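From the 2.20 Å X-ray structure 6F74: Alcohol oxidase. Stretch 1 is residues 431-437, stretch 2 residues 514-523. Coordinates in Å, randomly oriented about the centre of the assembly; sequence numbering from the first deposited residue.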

# COMPACT_ATOMS: atom_id res chain seq x y z
N SER A 431 0.90 8.86 10.81
CA SER A 431 -0.12 8.29 11.70
C SER A 431 -0.35 6.81 11.43
O SER A 431 -0.10 6.30 10.31
CB SER A 431 -1.44 9.04 11.57
OG SER A 431 -1.29 10.34 12.02
N THR A 432 -0.85 6.12 12.45
CA THR A 432 -1.30 4.74 12.33
C THR A 432 -2.50 4.65 11.38
O THR A 432 -3.42 5.47 11.41
CB THR A 432 -1.66 4.13 13.71
OG1 THR A 432 -0.51 4.16 14.55
CG2 THR A 432 -2.11 2.67 13.59
N SER A 433 -2.48 3.63 10.53
CA SER A 433 -3.58 3.37 9.59
C SER A 433 -4.51 2.34 10.20
O SER A 433 -4.06 1.28 10.64
CB SER A 433 -3.03 2.85 8.27
OG SER A 433 -4.09 2.85 7.33
N ILE A 434 -5.78 2.71 10.27
CA ILE A 434 -6.86 1.79 10.68
C ILE A 434 -7.98 1.98 9.66
O ILE A 434 -8.83 2.84 9.79
CB ILE A 434 -7.39 2.04 12.12
CG1 ILE A 434 -6.20 2.20 13.08
CG2 ILE A 434 -8.31 0.88 12.52
CD1 ILE A 434 -6.58 2.34 14.53
N ILE A 435 -7.90 1.17 8.60
CA ILE A 435 -8.82 1.24 7.49
C ILE A 435 -9.35 -0.14 7.15
O ILE A 435 -8.80 -1.18 7.58
CB ILE A 435 -8.17 1.88 6.24
CG1 ILE A 435 -6.97 1.05 5.75
CG2 ILE A 435 -7.73 3.32 6.54
CD1 ILE A 435 -6.35 1.47 4.42
N THR A 436 -10.43 -0.13 6.37
CA THR A 436 -10.97 -1.36 5.75
C THR A 436 -11.19 -1.08 4.27
O THR A 436 -11.45 0.07 3.88
CB THR A 436 -12.28 -1.80 6.43
OG1 THR A 436 -12.79 -2.97 5.81
CG2 THR A 436 -13.35 -0.64 6.40
N SER A 437 -11.01 -2.08 3.42
CA SER A 437 -11.23 -1.88 1.99
C SER A 437 -12.13 -2.99 1.46
O SER A 437 -12.14 -4.13 1.97
CB SER A 437 -9.92 -1.79 1.20
OG SER A 437 -9.02 -2.86 1.43
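Stretch 2 (514-523) IRDYVQHQVT

How is stretch 2 folded, and how does it run past stretch 1? Residues 514-523 are helical throughout, part of a longer helix, with backbone bonds such as Gln519 N to Arg515 O at 2.7 Å and a wider pi-type turn at 521-523. Stretch 1 is extended, entering a strand that includes 435-437. The two advance in the same general sense: Thr432 meets Arg515, near the start of the helical segment, while Thr436 meets Val522, near its end. The backbones come closest toward that end, with the CA atoms of Ile434 and Gln519 6.6 Å apart and those of Ile435 and Val522 6.2 Å apart.

What does the helix offer to the first residues of stretch 1? Ser431 is out of reach, but Thr432 points toward the helix, and its methyl lies over one face of the Arg515 guanidinium, with CG2 3.7 Å from NH2. Arg515 leaves the helix sideways, and its long, extended side chain brings the guanidinium to the loop. Ser433 then points away, in the alternation expected of an extended chain.

Why is Ile434 the centre of the contact? It points toward the helix and has the largest area covered, spanning more than one helical turn. With chi1 in m and chi2 in t, its CD1 reaches Val518 CG1 at 3.9 Å and comes within 4.3 Å of Arg515 NE, oblique to the guanidinium. Its CG2 packs on Val522 CG2 at 3.6 Å and lies 3.4 Å from Gln519 OE1. Val518 and Val522 are four residues apart, so they project from neighbouring turns on a similar side of the helix and both can receive this one side chain.

How does Ile435 take part if its side chain points away? Its backbone does the work: Ile435 C lies 3.4 Å from Val522 CG1, so the valine methyl rests against the main chain. No direct hydrogen bond joins the stretches, but a water does, donating to Ile435 O at 3.0 Å and accepting from Gln519 NE2 at 2.8 Å. The same Gln519 NE2 also donates to Thr523 OG1 at 2.9 Å, tying the amide to the next turn of its own helix.

Where does the contact end? Thr436 points toward the helix again and closes it against Val522, with Thr436 CG2 3.6 Å from Val522 O and Thr436 CB 4.0 Å from Val522 CG1. Val522 thus touches three successive residues of stretch 1, whereas Ser437 lies beyond reach.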

# COMPACT_ATOMS: atom_id res chain seq x y z
N ILE A 514 -8.66 2.67 23.62
CA ILE A 514 -9.08 3.58 22.56
C ILE A 514 -8.81 2.94 21.20
O ILE A 514 -9.67 3.01 20.32
CB ILE A 514 -8.43 4.99 22.70
CG1 ILE A 514 -9.32 6.08 22.08
CG2 ILE A 514 -7.02 5.05 22.15
CD1 ILE A 514 -9.10 6.39 20.63
N ARG A 515 -7.68 2.28 21.04
CA ARG A 515 -7.37 1.60 19.78
C ARG A 515 -8.34 0.43 19.51
O ARG A 515 -8.77 0.25 18.35
CB ARG A 515 -5.92 1.10 19.75
CG ARG A 515 -5.64 0.27 18.50
CD ARG A 515 -4.20 0.36 18.07
NE ARG A 515 -3.96 -0.22 16.76
CZ ARG A 515 -2.78 -0.18 16.13
NH1 ARG A 515 -1.73 0.40 16.71
NH2 ARG A 515 -2.63 -0.75 14.93
N ASP A 516 -8.69 -0.33 20.54
CA ASP A 516 -9.65 -1.44 20.38
C ASP A 516 -11.04 -0.92 19.99
O ASP A 516 -11.74 -1.56 19.20
CB ASP A 516 -9.80 -2.28 21.66
CG ASP A 516 -8.52 -2.97 22.08
OD1 ASP A 516 -7.58 -3.20 21.25
OD2 ASP A 516 -8.46 -3.28 23.27
N TYR A 517 -11.44 0.21 20.57
CA TYR A 517 -12.71 0.87 20.19
C TYR A 517 -12.67 1.28 18.72
O TYR A 517 -13.59 1.01 17.97
CB TYR A 517 -13.03 2.10 21.10
CG TYR A 517 -14.18 2.91 20.53
CD1 TYR A 517 -15.49 2.49 20.68
CD2 TYR A 517 -13.94 4.05 19.78
CE1 TYR A 517 -16.56 3.21 20.14
CE2 TYR A 517 -14.98 4.78 19.20
CZ TYR A 517 -16.29 4.36 19.39
OH TYR A 517 -17.32 5.09 18.76
N VAL A 518 -11.61 1.95 18.30
CA VAL A 518 -11.52 2.39 16.90
C VAL A 518 -11.41 1.21 15.95
O VAL A 518 -12.06 1.20 14.91
CB VAL A 518 -10.36 3.38 16.69
CG1 VAL A 518 -10.19 3.72 15.21
CG2 VAL A 518 -10.61 4.66 17.47
N GLN A 519 -10.59 0.22 16.29
CA GLN A 519 -10.43 -0.97 15.43
C GLN A 519 -11.75 -1.70 15.24
O GLN A 519 -12.05 -2.16 14.13
CB GLN A 519 -9.39 -1.95 16.01
CG GLN A 519 -9.07 -3.11 15.07
CD GLN A 519 -8.47 -2.61 13.77
OE1 GLN A 519 -7.32 -2.18 13.76
NE2 GLN A 519 -9.25 -2.63 12.68
N HIS A 520 -12.54 -1.79 16.31
CA HIS A 520 -13.88 -2.37 16.26
C HIS A 520 -14.84 -1.60 15.36
O HIS A 520 -15.63 -2.22 14.66
CB HIS A 520 -14.49 -2.44 17.66
CG HIS A 520 -15.86 -3.05 17.69
ND1 HIS A 520 -16.06 -4.41 17.79
CD2 HIS A 520 -17.09 -2.49 17.58
CE1 HIS A 520 -17.36 -4.66 17.76
NE2 HIS A 520 -18.00 -3.51 17.62
N GLN A 521 -14.82 -0.27 15.42
CA GLN A 521 -15.63 0.52 14.50
C GLN A 521 -15.22 0.25 13.05
O GLN A 521 -16.08 0.04 12.21
CB GLN A 521 -15.52 2.01 14.80
CG GLN A 521 -16.15 2.46 16.14
CD GLN A 521 -17.61 2.12 16.28
OE1 GLN A 521 -18.42 2.55 15.48
NE2 GLN A 521 -17.95 1.32 17.29
N VAL A 522 -13.92 0.24 12.76
CA VAL A 522 -13.43 0.03 11.41
C VAL A 522 -13.76 -1.37 10.91
O VAL A 522 -14.30 -1.51 9.80
CB VAL A 522 -11.94 0.31 11.29
CG1 VAL A 522 -11.41 -0.00 9.89
CG2 VAL A 522 -11.69 1.81 11.58
N THR A 523 -13.47 -2.39 11.71
CA THR A 523 -13.67 -3.78 11.28
C THR A 523 -15.14 -4.20 11.28
O THR A 523 -15.63 -4.73 10.27
CB THR A 523 -12.84 -4.77 12.15
OG1 THR A 523 -11.43 -4.50 12.02
CG2 THR A 523 -13.13 -6.23 11.71
O HOH W 1 -7.98 -2.36 10.24